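Local structure of putative 4-hydroxybenzoyl-CoA thioesterase (Geobacillus stearothermophilus, 2OIW) at residues 81-85 with 118-124; 30-35 with 72-76. The protein probably hydrolyses acyl-CoA thioesters, as a predicted 4-hydroxybenzoyl-CoA thioesterase with the hot-dog fold. All coordinates share one frame; numbering follows the deposited sequence.

Contact 1. Residues 81-85 with 118-124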
ATOM      1  N   ILE A  81     -11.699  -4.886 -27.471  1.00 20.07           N
ATOM      2  CA  ILE A  81     -10.328  -4.966 -27.987  1.00 19.79           C
ATOM      3  C   ILE A  81     -10.188  -3.869 -29.029  1.00 20.02           C
ATOM      4  O   ILE A  81     -10.821  -3.932 -30.069  1.00 19.13           O
ATOM      5  CB  ILE A  81     -10.012  -6.347 -28.627  1.00 20.24           C
ATOM      6  CG1 ILE A  81     -10.385  -7.484 -27.657  1.00 18.39           C
ATOM      7  CG2 ILE A  81      -8.524  -6.423 -29.019  1.00 20.71           C
ATOM      8  CD1 ILE A  81     -10.398  -8.919 -28.247  1.00 19.50           C
ATOM      9  N   GLY A  82      -9.407  -2.837 -28.725  1.00 19.78           N
ATOM     10  CA  GLY A  82      -9.248  -1.735 -29.662  1.00 20.32           C
ATOM     11  C   GLY A  82      -8.076  -2.003 -30.596  1.00 21.10           C
ATOM     12  O   GLY A  82      -7.650  -3.133 -30.763  1.00 21.88           O
ATOM     13  N   ASN A  83      -7.527  -0.955 -31.196  1.00 21.21           N
ATOM     14  CA  ASN A  83      -6.375  -1.120 -32.065  1.00 21.20           C
ATOM     15  C   ASN A  83      -5.101  -1.305 -31.258  1.00 21.04           C
ATOM     16  O   ASN A  83      -4.437  -2.316 -31.390  1.00 20.80           O
ATOM     17  CB  ASN A  83      -6.252   0.058 -33.048  1.00 20.63           C
ATOM     18  CG  ASN A  83      -5.206  -0.179 -34.111  1.00 21.02           C
ATOM     19  OD1 ASN A  83      -5.059  -1.287 -34.624  1.00 19.87           O
ATOM     20  ND2 ASN A  83      -4.476   0.872 -34.459  1.00 22.60           N
ATOM     21  N   THR A  84      -4.779  -0.318 -30.417  1.00 21.52           N
ATOM     22  CA  THR A  84      -3.574  -0.343 -29.592  1.00 22.05           C
ATOM     23  C   THR A  84      -3.959  -0.415 -28.117  1.00 22.40           C
ATOM     24  O   THR A  84      -3.083  -0.393 -27.238  1.00 23.04           O
ATOM     25  CB  THR A  84      -2.742   0.945 -29.774  1.00 21.90           C
ATOM     26  OG1 THR A  84      -3.469   2.046 -29.216  1.00 22.15           O
ATOM     27  CG2 THR A  84      -2.449   1.210 -31.236  1.00 21.68           C
ATOM     28  N   SER A  85      -5.268  -0.465 -27.856  1.00 22.02           N
ATOM     29  CA  SER A  85      -5.796  -0.461 -26.497  1.00 22.86           C
ATOM     30  C   SER A  85      -6.759  -1.585 -26.225  1.00 22.68           C
ATOM     31  O   SER A  85      -7.197  -2.273 -27.137  1.00 23.21           O
ATOM     32  CB  SER A  85      -6.460   0.890 -26.144  1.00 22.32           C
ATOM     33  OG  SER A  85      -7.514   1.181 -27.030  1.00 22.71           O
ATOM     34  N   PRO A 118      -0.267  -1.466 -32.284  1.00 27.38           N
ATOM     35  CA  PRO A 118      -1.355  -2.373 -32.611  1.00 27.63           C
ATOM     36  C   PRO A 118      -1.109  -3.761 -32.022  1.00 27.84           C
ATOM     37  O   PRO A 118      -0.082  -4.411 -32.313  1.00 27.46           O
ATOM     38  CB  PRO A 118      -1.337  -2.395 -34.144  1.00 27.15           C
ATOM     39  CG  PRO A 118      -0.918  -0.994 -34.505  1.00 27.49           C
ATOM     40  CD  PRO A 118       0.103  -0.609 -33.431  1.00 27.31           C
ATOM     41  N   ILE A 119      -2.037  -4.175 -31.164  1.00 27.27           N
ATOM     42  CA  ILE A 119      -1.976  -5.466 -30.513  1.00 27.45           C
ATOM     43  C   ILE A 119      -1.705  -6.547 -31.562  1.00 28.08           C
ATOM     44  O   ILE A 119      -2.446  -6.660 -32.524  1.00 28.01           O
ATOM     45  CB  ILE A 119      -3.292  -5.749 -29.786  1.00 26.98           C
ATOM     46  CG1 ILE A 119      -3.565  -4.639 -28.761  1.00 25.98           C
ATOM     47  CG2 ILE A 119      -3.277  -7.143 -29.179  1.00 26.96           C
ATOM     48  CD1 ILE A 119      -4.892  -4.763 -28.038  1.00 23.24           C
ATOM     49  N   PRO A 120      -0.603  -7.306 -31.417  1.00 28.67           N
ATOM     50  CA  PRO A 120      -0.342  -8.331 -32.444  1.00 29.25           C
ATOM     51  C   PRO A 120      -1.487  -9.352 -32.542  1.00 29.41           C
ATOM     52  O   PRO A 120      -2.185  -9.612 -31.551  1.00 28.80           O
ATOM     53  CB  PRO A 120       0.960  -9.006 -31.962  1.00 29.20           C
ATOM     54  CG  PRO A 120       1.612  -8.004 -31.062  1.00 28.92           C
ATOM     55  CD  PRO A 120       0.457  -7.257 -30.395  1.00 28.96           C
ATOM     56  N   ASP A 121      -1.661  -9.922 -33.730  1.00 30.42           N
ATOM     57  CA  ASP A 121      -2.802 -10.800 -34.001  1.00 31.13           C
ATOM     58  C   ASP A 121      -2.893 -12.016 -33.074  1.00 31.20           C
ATOM     59  O   ASP A 121      -4.001 -12.359 -32.619  1.00 30.73           O
ATOM     60  CB  ASP A 121      -2.856 -11.214 -35.478  1.00 32.27           C
ATOM     61  CG  ASP A 121      -3.841 -10.371 -36.282  1.00 34.65           C
ATOM     62  OD1 ASP A 121      -4.886  -9.944 -35.732  1.00 37.56           O
ATOM     63  OD2 ASP A 121      -3.583 -10.153 -37.482  1.00 38.97           O
ATOM     64  N   ASP A 122      -1.748 -12.642 -32.776  1.00 31.30           N
ATOM     65  CA  ASP A 122      -1.739 -13.817 -31.907  1.00 31.91           C
ATOM     66  C   ASP A 122      -2.424 -13.483 -30.558  1.00 31.31           C
ATOM     67  O   ASP A 122      -3.253 -14.259 -30.056  1.00 31.26           O
ATOM     68  CB  ASP A 122      -0.324 -14.469 -31.782  1.00 32.88           C
ATOM     69  CG  ASP A 122       0.651 -13.685 -30.855  1.00 35.87           C
ATOM     70  OD1 ASP A 122       1.492 -12.919 -31.377  1.00 39.98           O
ATOM     71  OD2 ASP A 122       0.610 -13.850 -29.605  1.00 40.84           O
ATOM     72  N   ILE A 123      -2.130 -12.294 -30.021  1.00 30.15           N
ATOM     73  CA  ILE A 123      -2.735 -11.822 -28.775  1.00 29.64           C
ATOM     74  C   ILE A 123      -4.245 -11.591 -28.918  1.00 28.54           C
ATOM     75  O   ILE A 123      -5.012 -11.932 -28.017  1.00 27.99           O
ATOM     76  CB  ILE A 123      -2.092 -10.484 -28.297  1.00 29.79           C
ATOM     77  CG1 ILE A 123      -0.571 -10.575 -28.279  1.00 30.30           C
ATOM     78  CG2 ILE A 123      -2.659 -10.059 -26.954  1.00 29.42           C
ATOM     79  CD1 ILE A 123      -0.011 -10.895 -26.972  1.00 30.54           C
ATOM     80  N   ARG A 124      -4.654 -10.982 -30.038  1.00 27.94           N
ATOM     81  CA  ARG A 124      -6.074 -10.674 -30.297  1.00 26.95           C
ATOM     82  C   ARG A 124      -6.925 -11.931 -30.218  1.00 27.03           C
ATOM     83  O   ARG A 124      -7.973 -11.950 -29.580  1.00 25.83           O
ATOM     84  CB  ARG A 124      -6.248 -10.044 -31.678  1.00 26.89           C
ATOM     85  CG  ARG A 124      -5.779  -8.619 -31.778  1.00 26.42           C
ATOM     86  CD  ARG A 124      -6.084  -8.003 -33.153  1.00 26.37           C
ATOM     87  NE  ARG A 124      -5.344  -6.754 -33.269  1.00 26.88           N
ATOM     88  CZ  ARG A 124      -5.748  -5.590 -32.767  1.00 27.09           C
ATOM     89  NH1 ARG A 124      -6.933  -5.482 -32.143  1.00 24.98           N
ATOM     90  NH2 ARG A 124      -4.966  -4.527 -32.899  1.00 26.42           N
TER
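Thr84 and Pro118 bring the two backbones within 4.3 Å of each other, CA to CA, and from there the chains diverge, with Ile81 and Arg124 7.5 Å apart by the same measure. Near the close end the Asn83 carbonyl oxygen accepts Ile119 N at 3.0 Å, with Pro118 CA also against it in a CA-H...O contact. Residues 81-85 form the turn of a beta hairpin, joining strands 72-81 and 85-94 of the hot-dog sheet; Pro120 is the N-cap residue of helix 121-128, so the contact ties the hairpin tip to the start of that helix. Arg124 reaches back from the helix with its chain extended from CG to NE and turns the edge of its guanidinium to two successive carbonyls, those of Gly82 and Asn83. Arg124 NH1 meets Gly82 O at 2.8 Å in a nearly straight bond (168° at the hydrogen), while Arg124 NH2 reaches a lone pair of Asn83 O at 2.7 Å along a more bent path (135°). Asn83 O is thus gripped by two donors. Ile119 CB lies over one guanidinium face, Ile81 CG2 approaches Arg124 NH1 obliquely at 3.6 Å, and Ile119 CD1 rests against Ser85 O at 3.5 Å. Thr84 CG2 runs alongside the Pro118 ring, 3.8 Å from its CD.

Contact 2. Residues 30-35 with 72-76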
ATOM      1  N   TRP A  30      -6.638  -4.853  -6.063  1.00 16.84           N
ATOM      2  CA  TRP A  30      -7.197  -6.174  -6.367  1.00 16.90           C
ATOM      3  C   TRP A  30      -7.588  -6.331  -7.856  1.00 17.42           C
ATOM      4  O   TRP A  30      -7.402  -7.408  -8.477  1.00 17.99           O
ATOM      5  CB  TRP A  30      -8.425  -6.341  -5.460  1.00 16.41           C
ATOM      6  CG  TRP A  30      -8.070  -6.572  -4.009  1.00 14.60           C
ATOM      7  CD1 TRP A  30      -6.827  -6.803  -3.476  1.00 11.54           C
ATOM      8  CD2 TRP A  30      -8.998  -6.698  -2.936  1.00 13.33           C
ATOM      9  NE1 TRP A  30      -6.934  -7.007  -2.112  1.00 13.60           N
ATOM     10  CE2 TRP A  30      -8.260  -6.954  -1.767  1.00 13.16           C
ATOM     11  CE3 TRP A  30     -10.394  -6.565  -2.844  1.00 13.84           C
ATOM     12  CZ2 TRP A  30      -8.874  -7.101  -0.526  1.00 13.84           C
ATOM     13  CZ3 TRP A  30     -10.995  -6.741  -1.631  1.00 13.34           C
ATOM     14  CH2 TRP A  30     -10.240  -7.010  -0.490  1.00 14.25           C
ATOM     15  N   PHE A  31      -8.132  -5.264  -8.438  1.00 18.12           N
ATOM     16  CA  PHE A  31      -8.394  -5.214  -9.892  1.00 19.09           C
ATOM     17  C   PHE A  31      -7.112  -5.386 -10.689  1.00 19.14           C
ATOM     18  O   PHE A  31      -7.087  -6.139 -11.653  1.00 21.06           O
ATOM     19  CB  PHE A  31      -9.073  -3.891 -10.308  1.00 18.17           C
ATOM     20  CG  PHE A  31     -10.566  -3.874 -10.089  1.00 18.84           C
ATOM     21  CD1 PHE A  31     -11.341  -5.021 -10.296  1.00 19.05           C
ATOM     22  CD2 PHE A  31     -11.193  -2.697  -9.720  1.00 17.89           C
ATOM     23  CE1 PHE A  31     -12.724  -4.981 -10.119  1.00 20.15           C
ATOM     24  CE2 PHE A  31     -12.555  -2.636  -9.540  1.00 18.85           C
ATOM     25  CZ  PHE A  31     -13.333  -3.769  -9.727  1.00 18.47           C
ATOM     26  N   GLU A  32      -6.041  -4.707 -10.293  1.00 19.42           N
ATOM     27  CA  GLU A  32      -4.761  -4.914 -10.998  1.00 19.43           C
ATOM     28  C   GLU A  32      -4.241  -6.349 -10.829  1.00 18.77           C
ATOM     29  O   GLU A  32      -3.649  -6.920 -11.744  1.00 18.16           O
ATOM     30  CB  GLU A  32      -3.701  -3.895 -10.539  1.00 18.70           C
ATOM     31  CG  GLU A  32      -2.387  -3.965 -11.389  1.00 20.27           C
ATOM     32  CD  GLU A  32      -1.277  -3.116 -10.782  1.00 22.88           C
ATOM     33  OE1 GLU A  32      -0.906  -3.411  -9.631  1.00 25.27           O
ATOM     34  OE2 GLU A  32      -0.831  -2.128 -11.423  1.00 27.28           O
ATOM     35  N   ALA A  33      -4.443  -6.926  -9.642  1.00 17.91           N
ATOM     36  CA  ALA A  33      -4.104  -8.334  -9.415  1.00 17.93           C
ATOM     37  C   ALA A  33      -4.893  -9.260 -10.398  1.00 18.14           C
ATOM     38  O   ALA A  33      -4.343 -10.189 -10.962  1.00 18.47           O
ATOM     39  CB  ALA A  33      -4.378  -8.709  -7.921  1.00 17.88           C
ATOM     40  N   GLY A  34      -6.178  -8.988 -10.601  1.00 18.71           N
ATOM     41  CA  GLY A  34      -7.014  -9.723 -11.577  1.00 18.45           C
ATOM     42  C   GLY A  34      -6.617  -9.604 -13.049  1.00 18.23           C
ATOM     43  O   GLY A  34      -7.004 -10.440 -13.869  1.00 18.65           O
ATOM     44  N   ARG A  35      -5.859  -8.567 -13.389  1.00 19.07           N
ATOM     45  CA  ARG A  35      -5.314  -8.366 -14.765  1.00 19.36           C
ATOM     46  C   ARG A  35      -4.047  -9.203 -15.093  1.00 20.22           C
ATOM     47  O   ARG A  35      -3.546  -9.200 -16.238  1.00 19.93           O
ATOM     48  CB  ARG A  35      -5.049  -6.874 -14.980  1.00 19.40           C
ATOM     49  CG  ARG A  35      -6.310  -6.009 -14.860  1.00 17.55           C
ATOM     50  CD  ARG A  35      -5.968  -4.529 -14.886  1.00 20.86           C
ATOM     51  NE  ARG A  35      -7.091  -3.752 -14.369  1.00 18.41           N
ATOM     52  CZ  ARG A  35      -6.962  -2.683 -13.602  1.00 23.04           C
ATOM     53  NH1 ARG A  35      -5.751  -2.261 -13.241  1.00 22.47           N
ATOM     54  NH2 ARG A  35      -8.052  -2.059 -13.172  1.00 21.93           N
ATOM     55  N   VAL A  72     -12.343 -12.922  -1.374  1.00 16.64           N
ATOM     56  CA  VAL A  72     -13.037 -12.180  -2.430  1.00 16.42           C
ATOM     57  C   VAL A  72     -12.591 -12.784  -3.741  1.00 15.76           C
ATOM     58  O   VAL A  72     -11.528 -13.420  -3.803  1.00 15.25           O
ATOM     59  CB  VAL A  72     -12.693 -10.676  -2.426  1.00 17.22           C
ATOM     60  CG1 VAL A  72     -13.051 -10.047  -1.062  1.00 16.34           C
ATOM     61  CG2 VAL A  72     -11.231 -10.433  -2.814  1.00 16.02           C
ATOM     62  N   THR A  73     -13.431 -12.634  -4.758  1.00 15.53           N
ATOM     63  CA  THR A  73     -13.126 -13.117  -6.093  1.00 16.34           C
ATOM     64  C   THR A  73     -13.224 -11.985  -7.080  1.00 16.36           C
ATOM     65  O   THR A  73     -14.246 -11.295  -7.154  1.00 16.00           O
ATOM     66  CB  THR A  73     -14.078 -14.248  -6.535  1.00 16.66           C
ATOM     67  OG1 THR A  73     -14.095 -15.250  -5.518  1.00 16.18           O
ATOM     68  CG2 THR A  73     -13.610 -14.866  -7.827  1.00 17.40           C
ATOM     69  N   VAL A  74     -12.146 -11.830  -7.843  1.00 16.27           N
ATOM     70  CA  VAL A  74     -12.059 -10.857  -8.920  1.00 16.99           C
ATOM     71  C   VAL A  74     -12.331 -11.564 -10.227  1.00 17.92           C
ATOM     72  O   VAL A  74     -11.705 -12.585 -10.536  1.00 17.80           O
ATOM     73  CB  VAL A  74     -10.673 -10.171  -8.922  1.00 16.69           C
ATOM     74  CG1 VAL A  74     -10.646  -8.964  -9.905  1.00 17.11           C
ATOM     75  CG2 VAL A  74     -10.330  -9.718  -7.463  1.00 12.95           C
ATOM     76  N   TYR A  75     -13.310 -11.034 -10.962  1.00 18.12           N
ATOM     77  CA  TYR A  75     -13.615 -11.459 -12.325  1.00 18.04           C
ATOM     78  C   TYR A  75     -13.174 -10.369 -13.271  1.00 18.56           C
ATOM     79  O   TYR A  75     -13.559  -9.209 -13.118  1.00 18.16           O
ATOM     80  CB  TYR A  75     -15.099 -11.681 -12.492  1.00 17.43           C
ATOM     81  CG  TYR A  75     -15.641 -12.735 -11.568  1.00 19.17           C
ATOM     82  CD1 TYR A  75     -15.621 -14.089 -11.941  1.00 19.40           C
ATOM     83  CD2 TYR A  75     -16.186 -12.395 -10.339  1.00 17.80           C
ATOM     84  CE1 TYR A  75     -16.132 -15.069 -11.109  1.00 19.52           C
ATOM     85  CE2 TYR A  75     -16.688 -13.384  -9.483  1.00 19.20           C
ATOM     86  CZ  TYR A  75     -16.663 -14.707  -9.889  1.00 18.12           C
ATOM     87  OH  TYR A  75     -17.139 -15.678  -9.070  1.00 18.86           O
ATOM     88  N   THR A  76     -12.402 -10.758 -14.274  1.00 18.59           N
ATOM     89  CA  THR A  76     -11.761  -9.804 -15.159  1.00 19.05           C
ATOM     90  C   THR A  76     -11.965 -10.280 -16.583  1.00 19.36           C
ATOM     91  O   THR A  76     -11.616 -11.405 -16.920  1.00 18.51           O
ATOM     92  CB  THR A  76     -10.259  -9.663 -14.828  1.00 19.14           C
ATOM     93  OG1 THR A  76     -10.101  -9.369 -13.420  1.00 18.20           O
ATOM     94  CG2 THR A  76      -9.646  -8.529 -15.669  1.00 20.25           C
TER
HETATM   95  O   HOH W   1      -9.534  -7.005 -12.751  1.00 13.29           O
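Trp30 and Val72 begin a row of apolar contacts along which helix 27-34 lies on strand 72-81, the short segments crossing at -56° with their axes 8.1 Å apart. With CG beside the backbone N (chi1 -73°), the Trp30 indole presents a face to the strand, and Val72 CG2 makes a CH-pi contact there, 4.1 Å from the centroid of the six-membered ring. Val72 CG1 touches the same ring at its CZ3. An alanine in place of Trp30 would probably leave the methyls of Val72 facing a gap and deprive Glu15 of the weak hydrogen bond from the indole NE1. One residue on along the helix and two along the strand, Val74 points CG1 obliquely at the Phe31 ring, 4.0 Å from CD1, and CG2 at Trp30 O.

Backbone closeness comes from Gly34, whose CA is 5.8 Å from that of Val74; a beta carbon on Gly34 would run into Val74 CG1 and Thr76 OG1. This is the core of the hot-dog fold, where the sheet curls about a central helix.

Polar contacts are few. A water donates a hydrogen bond to Phe31 O at 2.8 Å and accepts one from Thr76 OG1 (2.5 Å, unusually short, so its exact length is doubtful), bridging helix and strand. Arg35 sets CG against Thr76 CG2 but sends its guanidinium to a salt bridge with Glu90. Glu32, pointing away from the strand, bonds to Asn23 and Asn24 of the third subunit.

The chemistry divides the helix accordingly: methyls, rings and a bare glycine on the side toward the strand, with a water bridging the Phe31 carbonyl and the Thr76 hydroxyl; the Glu32 carboxylate, on the side away from the strand, is left for the subunit interface.

Strand 72-81 joins the two contacts: contact 2 uses its beginning, and contact 1 opens where it ends, at the turn into strand 85-94. Their centres are 21 Å apart and their nearest atoms about 11 Å, so they do not touch. Along the chain contact 2 closes before contact 1 opens. Contact 2 lies close to the centre of the chain, where helix 27-34 packs on the sheet, and neighbouring subunits also reach this helix, at Trp30, Glu32 and Ala33; contact 1 sits at the surface, where helix 121-128 meets the hairpin tip and no other subunit reaches. Helix 36-42 relates them: it follows helix 27-34 in the chain, and its Phe42 touches Ile119 and Ile123. The same sheet is therefore packed by a helix both centrally and at its margin.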